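Local coordinates for protein gamma-glutamyltranspeptidase (Streptomyces lincolnensis, PDB 6J3A) that probably acts as a transferase of the gamma-glutamyltranspeptidase family, within the LmbA-like group of homologues in the Ntn-hydrolase clan, at residues A[191-195]-A[215-221]; A[224-228]-A[447-452]; A[56-60]-A[454-459]. All blocks are in the same frame, centred on the assembly; numbering follows the deposited sequence.

The three contacts form one continuous packing region on the same side of the chain's centre. Contacts 1 and 2 have centres about 12 Å apart and share helix 220-229; Thr191 OG1 lies 2.8 Å from Leu452 O, a probable hydrogen bond joining them. Contacts 2 and 3, centres about 11 Å apart, use the two arms of one beta-hairpin, strands 448-449 and 454-455, where Val449 N lies 3.0 Å from Phe454 O. Contacts 1 and 3, centres about 15 Å apart, meet through tryptophans: Trp192 CZ2 reaches Pro57 CG at 3.6 Å, and Trp216 CH2 reaches Phe454 CE1 at 3.9 Å. The coordinates given here include no substrate.

Contact 1: A[191-195]-A[215-221]; sequences TWKRL and VWRTGFI
Arg194 lays its guanidinium flat over the ring of Phe220, with centres 4.1 Å apart and planes at 8°. This is the outer edge of a helix-to-helix packing in which helix 186-200 meets the break between helices 205-217 and 220-229. The 191-195 segment is regular helix, with Leu195 N hydrogen-bonded to Thr191 O at 3.0 Å. In 215-221, Thr218 is the first residue to leave helical angles, and Gly219 (phi/psi -91/-155) is the N-cap of the next helix. Gly219 N makes a weak 3.1 Å hydrogen bond to Val215 O, an oxygen with which a CB on residue 219 would clash. The CA register runs in opposite order, Leu195 against Val215 at 7.1 Å and Thr191 against Ile221 at 8.3 Å.

Phe220 stands at chi1 83° (p) and contributes the largest covered area. Arg194 is extended, with chi1 to chi3 all t, which puts its CD 3.9 Å from the Phe220 centroid as a CH-pi contact, while its CZ lies 4.1 Å from that centroid in a cation-pi contact 27° off the normal. The edge of the Phe220 ring meets backbone, Phe220 CZ lying 3.7 Å from Thr191 O. The Thr191 hydroxyl pairs instead with backbone carbonyls, chiefly Leu452 O and also Thr187 O. Inward, Leu195 CD1 packs on Ile221 CD1 at 4.1 Å, and Leu195 CG lies 4.5 Å from Val215 CG1. Far from Arg194, two indoles meet edge to edge, Trp192 CH2 being 4.0 Å from Trp216 CZ3.

Contact 2: A[224-228]-A[447-452]; sequences ALVRQ and PVVPEL
The methyl of Ala224 sits at the apolar centre, its CB 3.7 Å from Val449 CG1, 3.9 Å from Leu452 CG and 3.4 Å from Glu451 CG. Alongside it, Leu225 (chi1 m, chi2 t) leaves the helix sideways and adds two contacts, CD2 to Val449 CG2 at 4.1 Å and CG to Leu452 CD1 at 4.0 Å. One turn on, the CG of Gln228 lies 3.6 Å from both CA and CG2 of Val449; Gln228 and Val449 are the nearest CA pair, 5.9 Å apart.

A helix and a short strand with its turn supply these groups. Residues 224-228 are helix, with Gln228 N hydrogen-bonded to Ala224 O at 2.9 Å. Residues 447-452 run extended through Pro447, Val448 and Val449, then fold over in a type I beta turn: Pro450 is at -56/-40, Glu451 at -80/-5, and Leu452 N hydrogen-bonds to Val449 O at 2.9 Å. That turn lies in the connection of a beta-hairpin whose returning strand is 454-455, so helix 220-229 packs against the first arm and tip of the hairpin. The CA-to-CB bond of Val448 points away from the helix, and its side chain touches Val169 and Tyr170 of helix 164-170.

Outward lies the polar edge. Glu451 (chi1 p) gives a 2.6 Å salt bridge from OE2 to NH1 of Arg227, whose side chain bends at chi3 (m). A water donates to Ala224 O at 2.8 Å and to Glu451 OE1 at 2.7 Å. The salt bridge and the bridging water thus both fall on Glu451, concentrating polar pairing on one carboxylate beside apolar contacts.

Contact 3: A[56-60]-A[454-459]; sequences GPAGE and FPLGTR
A buried, largely water-bridged contact of two loop-rich segments lies where the lead-in to strand 61-66 passes the returning arm of the 448-455 beta-hairpin. The end-to-end directions of 57-60 and 454-459 differ by 8°; the nearest CA pair, Ala58 and Leu456, is 5.4 Å apart. Residues 56-59 form a type I beta turn, Gly59 N hydrogen-bonded to Gly56 O at 3.2 Å. Starting the returning strand, Phe454 (chi1 p) offers a face to Pro57, whose CG lies 4.0 Å from the ring centroid (CH-pi), and an edge to Ala58, CB to CE1 3.8 Å. The turn leads into the large antiparallel sheet, consistent with an Ntn-hydrolase fold. Waters link Ala58 N (3.1 Å) to Pro455 O (2.8 Å), Ala58 O (2.7 Å) to Gly457 N (3.1 Å), Glu60 OE1 (2.5 Å) to Arg459 N (3.2 Å) and Glu60 OE2 (2.9 Å) to Thr458 N (3.0 Å). Glu60 OE2 accepts from Arg459 NE (2.9 Å) and NH2 (3.0 Å) in a salt bridge; Arg459 NH2 also hydrogen-bonds Ser439 OG.

Contact 1: A[191-195]-A[215-221]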
ATOM      1  N   THR A 191     -24.952  18.989  -1.873  1.00 32.92           N
ATOM      2  CA  THR A 191     -25.662  18.651  -0.645  1.00 33.41           C
ATOM      3  C   THR A 191     -24.825  18.891   0.615  1.00 33.73           C
ATOM      4  O   THR A 191     -25.336  19.454   1.594  1.00 33.42           O
ATOM      5  CB  THR A 191     -26.151  17.184  -0.679  1.00 33.73           C
ATOM      6  OG1 THR A 191     -26.986  16.992  -1.825  1.00 32.13           O
ATOM      7  CG2 THR A 191     -26.950  16.816   0.588  1.00 34.31           C
ATOM      8  N   TRP A 192     -23.564  18.450   0.607  1.00 33.02           N
ATOM      9  CA  TRP A 192     -22.666  18.721   1.745  1.00 32.90           C
ATOM     10  C   TRP A 192     -22.296  20.203   1.819  1.00 33.47           C
ATOM     11  O   TRP A 192     -22.152  20.755   2.905  1.00 33.29           O
ATOM     12  CB  TRP A 192     -21.389  17.863   1.719  1.00 31.43           C
ATOM     13  CG  TRP A 192     -21.579  16.365   1.753  1.00 30.68           C
ATOM     14  CD1 TRP A 192     -20.822  15.438   1.093  1.00 30.34           C
ATOM     15  CD2 TRP A 192     -22.568  15.619   2.481  1.00 29.98           C
ATOM     16  NE1 TRP A 192     -21.275  14.168   1.360  1.00 29.77           N
ATOM     17  CE2 TRP A 192     -22.348  14.251   2.203  1.00 30.11           C
ATOM     18  CE3 TRP A 192     -23.625  15.970   3.326  1.00 29.47           C
ATOM     19  CZ2 TRP A 192     -23.140  13.247   2.738  1.00 30.20           C
ATOM     20  CZ3 TRP A 192     -24.403  14.974   3.864  1.00 29.80           C
ATOM     21  CH2 TRP A 192     -24.159  13.627   3.571  1.00 30.49           C
ATOM     22  N   LYS A 193     -22.139  20.839   0.668  1.00 34.76           N
ATOM     23  CA  LYS A 193     -21.828  22.261   0.645  1.00 38.56           C
ATOM     24  C   LYS A 193     -22.934  23.077   1.295  1.00 38.88           C
ATOM     25  O   LYS A 193     -22.663  23.953   2.115  1.00 37.05           O
ATOM     26  CB  LYS A 193     -21.586  22.750  -0.778  1.00 40.42           C
ATOM     27  CG  LYS A 193     -20.210  22.409  -1.316  1.00 42.49           C
ATOM     28  CD  LYS A 193     -19.945  23.237  -2.554  1.00 44.83           C
ATOM     29  CE  LYS A 193     -18.722  22.783  -3.319  1.00 46.00           C
ATOM     30  NZ  LYS A 193     -18.801  23.364  -4.686  1.00 47.32           N
ATOM     31  N   ARG A 194     -24.175  22.780   0.927  1.00 40.89           N
ATOM     32  CA  ARG A 194     -25.315  23.465   1.510  1.00 42.79           C
ATOM     33  C   ARG A 194     -25.370  23.204   3.017  1.00 41.35           C
ATOM     34  O   ARG A 194     -25.479  24.141   3.818  1.00 40.52           O
ATOM     35  CB  ARG A 194     -26.620  23.029   0.845  1.00 45.64           C
ATOM     36  CG  ARG A 194     -27.801  23.879   1.292  1.00 48.75           C
ATOM     37  CD  ARG A 194     -29.110  23.486   0.635  1.00 50.94           C
ATOM     38  NE  ARG A 194     -30.255  24.048   1.357  1.00 51.54           N
ATOM     39  CZ  ARG A 194     -31.530  23.869   1.017  1.00 50.26           C
ATOM     40  NH1 ARG A 194     -31.855  23.135  -0.050  1.00 49.50           N
ATOM     41  NH2 ARG A 194     -32.490  24.429   1.749  1.00 49.26           N
ATOM     42  N   LEU A 195     -25.284  21.925   3.379  1.00 39.53           N
ATOM     43  CA  LEU A 195     -25.201  21.495   4.776  1.00 39.68           C
ATOM     44  C   LEU A 195     -24.224  22.381   5.536  1.00 38.88           C
ATOM     45  O   LEU A 195     -24.596  23.016   6.521  1.00 38.09           O
ATOM     46  CB  LEU A 195     -24.761  20.027   4.862  1.00 40.22           C
ATOM     47  CG  LEU A 195     -24.946  19.294   6.189  1.00 40.92           C
ATOM     48  CD1 LEU A 195     -24.804  17.795   5.985  1.00 41.68           C
ATOM     49  CD2 LEU A 195     -23.946  19.731   7.239  1.00 41.56           C
ATOM     50  N   VAL A 215     -30.185  19.375  10.579  1.00 42.79           N
ATOM     51  CA  VAL A 215     -30.393  19.516   9.136  1.00 42.47           C
ATOM     52  C   VAL A 215     -30.699  18.161   8.487  1.00 40.38           C
ATOM     53  O   VAL A 215     -31.594  18.062   7.647  1.00 40.99           O
ATOM     54  CB  VAL A 215     -29.187  20.195   8.463  1.00 43.32           C
ATOM     55  CG1 VAL A 215     -29.292  20.142   6.944  1.00 43.50           C
ATOM     56  CG2 VAL A 215     -29.102  21.644   8.919  1.00 44.70           C
ATOM     57  N   TRP A 216     -29.961  17.129   8.881  1.00 37.58           N
ATOM     58  CA  TRP A 216     -30.256  15.769   8.437  1.00 36.37           C
ATOM     59  C   TRP A 216     -31.624  15.301   8.936  1.00 38.34           C
ATOM     60  O   TRP A 216     -32.365  14.634   8.213  1.00 37.98           O
ATOM     61  CB  TRP A 216     -29.182  14.779   8.906  1.00 33.67           C
ATOM     62  CG  TRP A 216     -29.435  13.401   8.368  1.00 31.55           C
ATOM     63  CD1 TRP A 216     -30.315  12.481   8.860  1.00 31.40           C
ATOM     64  CD2 TRP A 216     -28.851  12.809   7.202  1.00 29.89           C
ATOM     65  NE1 TRP A 216     -30.308  11.350   8.084  1.00 31.06           N
ATOM     66  CE2 TRP A 216     -29.413  11.521   7.062  1.00 29.99           C
ATOM     67  CE3 TRP A 216     -27.898  13.232   6.274  1.00 29.68           C
ATOM     68  CZ2 TRP A 216     -29.054  10.651   6.026  1.00 29.54           C
ATOM     69  CZ3 TRP A 216     -27.543  12.364   5.237  1.00 29.72           C
ATOM     70  CH2 TRP A 216     -28.125  11.086   5.126  1.00 28.95           C
ATOM     71  N   ARG A 217     -31.937  15.665  10.172  1.00 40.89           N
ATOM     72  CA  ARG A 217     -33.081  15.127  10.909  1.00 43.68           C
ATOM     73  C   ARG A 217     -34.424  15.789  10.643  1.00 42.77           C
ATOM     74  O   ARG A 217     -35.448  15.108  10.557  1.00 41.16           O
ATOM     75  CB  ARG A 217     -32.810  15.280  12.401  1.00 47.90           C
ATOM     76  CG  ARG A 217     -33.264  14.104  13.214  1.00 51.13           C
ATOM     77  CD  ARG A 217     -32.139  13.619  14.084  1.00 53.95           C
ATOM     78  NE  ARG A 217     -31.857  14.568  15.157  1.00 56.23           N
ATOM     79  CZ  ARG A 217     -31.895  14.288  16.458  1.00 59.66           C
ATOM     80  NH1 ARG A 217     -31.611  15.245  17.331  1.00 62.19           N
ATOM     81  NH2 ARG A 217     -32.201  13.069  16.905  1.00 60.04           N
ATOM     82  N   THR A 218     -34.403  17.118  10.598  1.00 42.36           N
ATOM     83  CA  THR A 218     -35.597  17.942  10.388  1.00 41.31           C
ATOM     84  C   THR A 218     -35.510  18.911   9.208  1.00 40.83           C
ATOM     85  O   THR A 218     -36.527  19.490   8.831  1.00 41.22           O
ATOM     86  CB  THR A 218     -35.903  18.774  11.649  1.00 41.36           C
ATOM     87  OG1 THR A 218     -34.801  19.647  11.935  1.00 39.10           O
ATOM     88  CG2 THR A 218     -36.165  17.859  12.847  1.00 42.18           C
ATOM     89  N   GLY A 219     -34.318  19.073   8.627  1.00 40.29           N
ATOM     90  CA  GLY A 219     -34.060  20.087   7.598  1.00 38.78           C
ATOM     91  C   GLY A 219     -34.283  19.598   6.178  1.00 36.87           C
ATOM     92  O   GLY A 219     -35.035  18.651   5.937  1.00 34.78           O
ATOM     93  N   PHE A 220     -33.609  20.250   5.237  1.00 36.45           N
ATOM     94  CA  PHE A 220     -33.830  19.995   3.811  1.00 36.39           C
ATOM     95  C   PHE A 220     -33.569  18.535   3.398  1.00 35.48           C
ATOM     96  O   PHE A 220     -34.211  18.019   2.479  1.00 34.99           O
ATOM     97  CB  PHE A 220     -33.031  20.990   2.949  1.00 36.33           C
ATOM     98  CG  PHE A 220     -31.583  20.615   2.725  1.00 36.60           C
ATOM     99  CD1 PHE A 220     -30.594  20.990   3.633  1.00 36.91           C
ATOM    100  CD2 PHE A 220     -31.201  19.924   1.572  1.00 36.59           C
ATOM    101  CE1 PHE A 220     -29.263  20.652   3.411  1.00 36.45           C
ATOM    102  CE2 PHE A 220     -29.872  19.588   1.343  1.00 36.17           C
ATOM    103  CZ  PHE A 220     -28.903  19.951   2.262  1.00 36.42           C
ATOM    104  N   ILE A 221     -32.643  17.880   4.090  1.00 35.36           N
ATOM    105  CA  ILE A 221     -32.306  16.487   3.799  1.00 35.78           C
ATOM    106  C   ILE A 221     -33.472  15.579   4.155  1.00 35.09           C
ATOM    107  O   ILE A 221     -33.929  14.800   3.328  1.00 36.22           O
ATOM    108  CB  ILE A 221     -31.025  16.046   4.545  1.00 35.76           C
ATOM    109  CG1 ILE A 221     -29.812  16.765   3.958  1.00 35.01           C
ATOM    110  CG2 ILE A 221     -30.813  14.535   4.449  1.00 35.76           C
ATOM    111  CD1 ILE A 221     -28.525  16.538   4.727  1.00 35.33           C
TER

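Contact 2: A[224-228]-A[447-452]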
ATOM      1  N   ALA A 224     -36.513  15.802   1.847  1.00 33.55           N
ATOM      2  CA  ALA A 224     -36.282  15.070   0.599  1.00 33.70           C
ATOM      3  C   ALA A 224     -36.355  13.543   0.745  1.00 33.15           C
ATOM      4  O   ALA A 224     -36.862  12.842  -0.136  1.00 32.49           O
ATOM      5  CB  ALA A 224     -34.936  15.471   0.018  1.00 32.80           C
ATOM      6  N   LEU A 225     -35.825  13.045   1.853  1.00 33.37           N
ATOM      7  CA  LEU A 225     -35.798  11.617   2.129  1.00 34.15           C
ATOM      8  C   LEU A 225     -37.209  11.075   2.295  1.00 35.62           C
ATOM      9  O   LEU A 225     -37.550  10.029   1.730  1.00 36.15           O
ATOM     10  CB  LEU A 225     -35.001  11.351   3.403  1.00 33.62           C
ATOM     11  CG  LEU A 225     -33.487  11.521   3.301  1.00 32.98           C
ATOM     12  CD1 LEU A 225     -32.895  11.639   4.690  1.00 33.32           C
ATOM     13  CD2 LEU A 225     -32.841  10.358   2.568  1.00 32.37           C
ATOM     14  N   VAL A 226     -38.016  11.797   3.076  1.00 36.56           N
ATOM     15  CA  VAL A 226     -39.424  11.451   3.299  1.00 37.70           C
ATOM     16  C   VAL A 226     -40.187  11.546   1.977  1.00 36.59           C
ATOM     17  O   VAL A 226     -40.863  10.599   1.572  1.00 37.04           O
ATOM     18  CB  VAL A 226     -40.076  12.356   4.372  1.00 38.90           C
ATOM     19  CG1 VAL A 226     -41.560  12.048   4.542  1.00 39.71           C
ATOM     20  CG2 VAL A 226     -39.394  12.160   5.718  1.00 39.79           C
ATOM     21  N   ARG A 227     -40.047  12.684   1.308  1.00 35.08           N
ATOM     22  CA  ARG A 227     -40.648  12.897  -0.012  1.00 34.87           C
ATOM     23  C   ARG A 227     -40.358  11.734  -0.983  1.00 33.24           C
ATOM     24  O   ARG A 227     -41.253  11.286  -1.682  1.00 33.72           O
ATOM     25  CB  ARG A 227     -40.194  14.243  -0.592  1.00 35.57           C
ATOM     26  CG  ARG A 227     -41.003  14.747  -1.781  1.00 36.58           C
ATOM     27  CD  ARG A 227     -40.462  16.063  -2.340  1.00 37.35           C
ATOM     28  NE  ARG A 227     -40.388  17.125  -1.319  1.00 38.15           N
ATOM     29  CZ  ARG A 227     -39.292  17.804  -0.941  1.00 38.80           C
ATOM     30  NH1 ARG A 227     -38.094  17.598  -1.492  1.00 38.55           N
ATOM     31  NH2 ARG A 227     -39.399  18.728   0.011  1.00 39.18           N
ATOM     32  N   GLN A 228     -39.129  11.230  -0.992  1.00 32.68           N
ATOM     33  CA  GLN A 228     -38.755  10.093  -1.858  1.00 32.59           C
ATOM     34  C   GLN A 228     -39.382   8.788  -1.394  1.00 33.30           C
ATOM     35  O   GLN A 228     -39.731   7.935  -2.209  1.00 31.87           O
ATOM     36  CB  GLN A 228     -37.239   9.872  -1.859  1.00 32.32           C
ATOM     37  CG  GLN A 228     -36.540   9.732  -3.206  1.00 32.78           C
ATOM     38  CD  GLN A 228     -37.320   9.106  -4.339  1.00 32.29           C
ATOM     39  OE1 GLN A 228     -37.657   7.928  -4.316  1.00 34.01           O
ATOM     40  NE2 GLN A 228     -37.519   9.877  -5.381  1.00 31.59           N
ATOM     41  N   PRO A 447     -34.019   4.166  -5.776  1.00 30.72           N
ATOM     42  CA  PRO A 447     -33.816   5.331  -6.619  1.00 30.50           C
ATOM     43  C   PRO A 447     -33.137   6.458  -5.834  1.00 28.89           C
ATOM     44  O   PRO A 447     -33.406   6.638  -4.644  1.00 27.28           O
ATOM     45  CB  PRO A 447     -35.247   5.737  -6.989  1.00 31.21           C
ATOM     46  CG  PRO A 447     -36.058   5.310  -5.809  1.00 30.81           C
ATOM     47  CD  PRO A 447     -35.436   4.003  -5.400  1.00 30.71           C
ATOM     48  N   VAL A 448     -32.270   7.195  -6.508  1.00 28.00           N
ATOM     49  CA  VAL A 448     -31.668   8.385  -5.940  1.00 28.35           C
ATOM     50  C   VAL A 448     -32.726   9.394  -5.499  1.00 28.10           C
ATOM     51  O   VAL A 448     -33.661   9.700  -6.231  1.00 29.46           O
ATOM     52  CB  VAL A 448     -30.705   9.051  -6.950  1.00 29.01           C
ATOM     53  CG1 VAL A 448     -30.319  10.473  -6.528  1.00 29.14           C
ATOM     54  CG2 VAL A 448     -29.453   8.197  -7.100  1.00 29.33           C
ATOM     55  N   VAL A 449     -32.551   9.904  -4.291  1.00 28.46           N
ATOM     56  CA  VAL A 449     -33.293  11.066  -3.820  1.00 29.00           C
ATOM     57  C   VAL A 449     -32.785  12.277  -4.616  1.00 29.56           C
ATOM     58  O   VAL A 449     -31.682  12.768  -4.356  1.00 29.56           O
ATOM     59  CB  VAL A 449     -33.103  11.299  -2.304  1.00 28.98           C
ATOM     60  CG1 VAL A 449     -33.959  12.473  -1.829  1.00 28.61           C
ATOM     61  CG2 VAL A 449     -33.415  10.035  -1.494  1.00 28.37           C
ATOM     62  N   PRO A 450     -33.590  12.760  -5.588  1.00 30.45           N
ATOM     63  CA  PRO A 450     -33.045  13.637  -6.636  1.00 31.19           C
ATOM     64  C   PRO A 450     -32.341  14.894  -6.110  1.00 32.24           C
ATOM     65  O   PRO A 450     -31.269  15.235  -6.623  1.00 34.28           O
ATOM     66  CB  PRO A 450     -34.265  13.981  -7.512  1.00 30.73           C
ATOM     67  CG  PRO A 450     -35.463  13.665  -6.696  1.00 30.52           C
ATOM     68  CD  PRO A 450     -35.062  12.666  -5.646  1.00 30.59           C
ATOM     69  N   GLU A 451     -32.886  15.529  -5.073  1.00 31.57           N
ATOM     70  CA  GLU A 451     -32.284  16.773  -4.551  1.00 32.35           C
ATOM     71  C   GLU A 451     -31.076  16.544  -3.630  1.00 31.53           C
ATOM     72  O   GLU A 451     -30.408  17.512  -3.230  1.00 30.71           O
ATOM     73  CB  GLU A 451     -33.316  17.721  -3.900  1.00 34.43           C
ATOM     74  CG  GLU A 451     -34.280  17.133  -2.881  1.00 35.69           C
ATOM     75  CD  GLU A 451     -35.569  16.602  -3.505  1.00 36.99           C
ATOM     76  OE1 GLU A 451     -35.567  15.433  -3.951  1.00 36.86           O
ATOM     77  OE2 GLU A 451     -36.581  17.341  -3.539  1.00 37.05           O
ATOM     78  N   LEU A 452     -30.780  15.274  -3.326  1.00 29.67           N
ATOM     79  CA  LEU A 452     -29.624  14.912  -2.491  1.00 28.89           C
ATOM     80  C   LEU A 452     -28.464  14.220  -3.217  1.00 29.18           C
ATOM     81  O   LEU A 452     -27.296  14.454  -2.887  1.00 27.70           O
ATOM     82  CB  LEU A 452     -30.080  14.045  -1.328  1.00 27.65           C
ATOM     83  CG  LEU A 452     -31.132  14.670  -0.419  1.00 27.39           C
ATOM     84  CD1 LEU A 452     -31.403  13.692   0.712  1.00 27.24           C
ATOM     85  CD2 LEU A 452     -30.754  16.054   0.125  1.00 27.19           C
TER
HETATM   86  O   HOH W   1     -37.418  13.903  -2.619  1.00 35.10           O

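Contact 3: A[56-60]-A[454-459]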
ATOM      1  N   GLY A  56     -23.439   4.376   1.309  1.00 24.21           N
ATOM      2  CA  GLY A  56     -23.870   5.726   1.007  1.00 23.54           C
ATOM      3  C   GLY A  56     -24.309   6.416   2.282  1.00 22.99           C
ATOM      4  O   GLY A  56     -24.433   5.761   3.310  1.00 22.10           O
ATOM      5  N   PRO A  57     -24.537   7.739   2.228  1.00 23.25           N
ATOM      6  CA  PRO A  57     -24.823   8.526   3.432  1.00 24.45           C
ATOM      7  C   PRO A  57     -26.109   8.172   4.208  1.00 25.59           C
ATOM      8  O   PRO A  57     -26.148   8.362   5.421  1.00 25.25           O
ATOM      9  CB  PRO A  57     -24.884   9.972   2.907  1.00 24.60           C
ATOM     10  CG  PRO A  57     -24.133   9.951   1.627  1.00 24.40           C
ATOM     11  CD  PRO A  57     -24.419   8.601   1.040  1.00 24.04           C
ATOM     12  N   ALA A  58     -27.130   7.655   3.522  1.00 27.79           N
ATOM     13  CA  ALA A  58     -28.391   7.249   4.163  1.00 28.82           C
ATOM     14  C   ALA A  58     -28.413   5.768   4.576  1.00 30.78           C
ATOM     15  O   ALA A  58     -29.474   5.209   4.863  1.00 31.25           O
ATOM     16  CB  ALA A  58     -29.564   7.562   3.255  1.00 29.04           C
ATOM     17  N   GLY A  59     -27.239   5.143   4.616  1.00 32.01           N
ATOM     18  CA  GLY A  59     -27.081   3.789   5.130  1.00 31.90           C
ATOM     19  C   GLY A  59     -26.837   3.773   6.634  1.00 32.00           C
ATOM     20  O   GLY A  59     -27.399   4.588   7.377  1.00 30.32           O
ATOM     21  N   GLU A  60     -25.976   2.852   7.065  1.00 32.27           N
ATOM     22  CA  GLU A  60     -25.775   2.521   8.480  1.00 32.61           C
ATOM     23  C   GLU A  60     -24.321   2.339   8.794  1.00 32.06           C
ATOM     24  O   GLU A  60     -23.518   2.162   7.893  1.00 32.08           O
ATOM     25  CB  GLU A  60     -26.436   1.187   8.817  1.00 33.33           C
ATOM     26  CG  GLU A  60     -27.907   1.143   8.493  1.00 34.95           C
ATOM     27  CD  GLU A  60     -28.280   0.465   7.200  1.00 34.58           C
ATOM     28  OE1 GLU A  60     -29.468   0.587   6.884  1.00 35.75           O
ATOM     29  OE2 GLU A  60     -27.446  -0.169   6.515  1.00 34.26           O
ATOM     30  N   PHE A 454     -28.215  10.768  -3.517  1.00 28.42           N
ATOM     31  CA  PHE A 454     -28.032   9.390  -3.035  1.00 28.07           C
ATOM     32  C   PHE A 454     -29.377   8.795  -2.614  1.00 27.89           C
ATOM     33  O   PHE A 454     -30.304   9.545  -2.320  1.00 27.64           O
ATOM     34  CB  PHE A 454     -27.035   9.332  -1.865  1.00 26.97           C
ATOM     35  CG  PHE A 454     -27.381  10.254  -0.733  1.00 26.67           C
ATOM     36  CD1 PHE A 454     -28.256   9.854   0.271  1.00 26.28           C
ATOM     37  CD2 PHE A 454     -26.845  11.535  -0.678  1.00 26.04           C
ATOM     38  CE1 PHE A 454     -28.576  10.717   1.312  1.00 25.99           C
ATOM     39  CE2 PHE A 454     -27.165  12.397   0.363  1.00 25.58           C
ATOM     40  CZ  PHE A 454     -28.030  11.987   1.358  1.00 25.19           C
ATOM     41  N   PRO A 455     -29.478   7.446  -2.568  1.00 27.77           N
ATOM     42  CA  PRO A 455     -30.704   6.769  -2.177  1.00 27.11           C
ATOM     43  C   PRO A 455     -30.802   6.393  -0.696  1.00 27.32           C
ATOM     44  O   PRO A 455     -29.834   6.469   0.052  1.00 25.77           O
ATOM     45  CB  PRO A 455     -30.651   5.488  -3.009  1.00 27.17           C
ATOM     46  CG  PRO A 455     -29.196   5.181  -3.129  1.00 27.59           C
ATOM     47  CD  PRO A 455     -28.441   6.469  -2.965  1.00 27.79           C
ATOM     48  N   LEU A 456     -31.999   5.963  -0.320  1.00 28.80           N
ATOM     49  CA  LEU A 456     -32.254   5.313   0.959  1.00 29.31           C
ATOM     50  C   LEU A 456     -31.729   3.872   1.007  1.00 29.29           C
ATOM     51  O   LEU A 456     -31.476   3.226  -0.029  1.00 28.79           O
ATOM     52  CB  LEU A 456     -33.756   5.307   1.249  1.00 30.18           C
ATOM     53  CG  LEU A 456     -34.347   6.656   1.667  1.00 30.62           C
ATOM     54  CD1 LEU A 456     -35.842   6.698   1.388  1.00 31.35           C
ATOM     55  CD2 LEU A 456     -34.083   6.928   3.137  1.00 30.60           C
ATOM     56  N   GLY A 457     -31.598   3.382   2.237  1.00 28.13           N
ATOM     57  CA  GLY A 457     -31.056   2.057   2.506  1.00 27.94           C
ATOM     58  C   GLY A 457     -32.058   0.945   2.295  1.00 27.42           C
ATOM     59  O   GLY A 457     -33.167   1.185   1.827  1.00 28.44           O
ATOM     60  N   THR A 458     -31.652  -0.275   2.629  1.00 26.53           N
ATOM     61  CA  THR A 458     -32.486  -1.463   2.452  1.00 26.44           C
ATOM     62  C   THR A 458     -32.294  -2.503   3.566  1.00 26.49           C
ATOM     63  O   THR A 458     -32.406  -3.711   3.315  1.00 25.62           O
ATOM     64  CB  THR A 458     -32.165  -2.145   1.113  1.00 26.37           C
ATOM     65  OG1 THR A 458     -30.772  -2.480   1.071  1.00 26.30           O
ATOM     66  CG2 THR A 458     -32.526  -1.236  -0.072  1.00 26.75           C
ATOM     67  N   ARG A 459     -32.024  -2.046   4.791  1.00 26.28           N
ATOM     68  CA  ARG A 459     -31.620  -2.972   5.865  1.00 26.59           C
ATOM     69  C   ARG A 459     -32.786  -3.733   6.492  1.00 26.76           C
ATOM     70  O   ARG A 459     -32.588  -4.830   7.016  1.00 27.70           O
ATOM     71  CB  ARG A 459     -30.808  -2.258   6.944  1.00 26.64           C
ATOM     72  CG  ARG A 459     -29.961  -3.160   7.853  1.00 26.95           C
ATOM     73  CD  ARG A 459     -28.857  -3.924   7.136  1.00 27.43           C
ATOM     74  NE  ARG A 459     -27.960  -3.028   6.411  1.00 27.80           N
ATOM     75  CZ  ARG A 459     -26.900  -3.399   5.703  1.00 28.57           C
ATOM     76  NH1 ARG A 459     -26.563  -4.679   5.596  1.00 29.04           N
ATOM     77  NH2 ARG A 459     -26.176  -2.473   5.081  1.00 29.73           N
TER
HETATM   78  O   HOH W   2     -27.104   6.684   0.588  1.00 20.44           O
HETATM   79  O   HOH W   3     -31.739   3.856   5.327  1.00 42.39           O
HETATM   80  O   HOH W   4     -31.699   1.019   5.762  1.00 19.52           O
HETATM   81  O   HOH W   5     -29.056  -0.533   4.138  1.00 27.89           O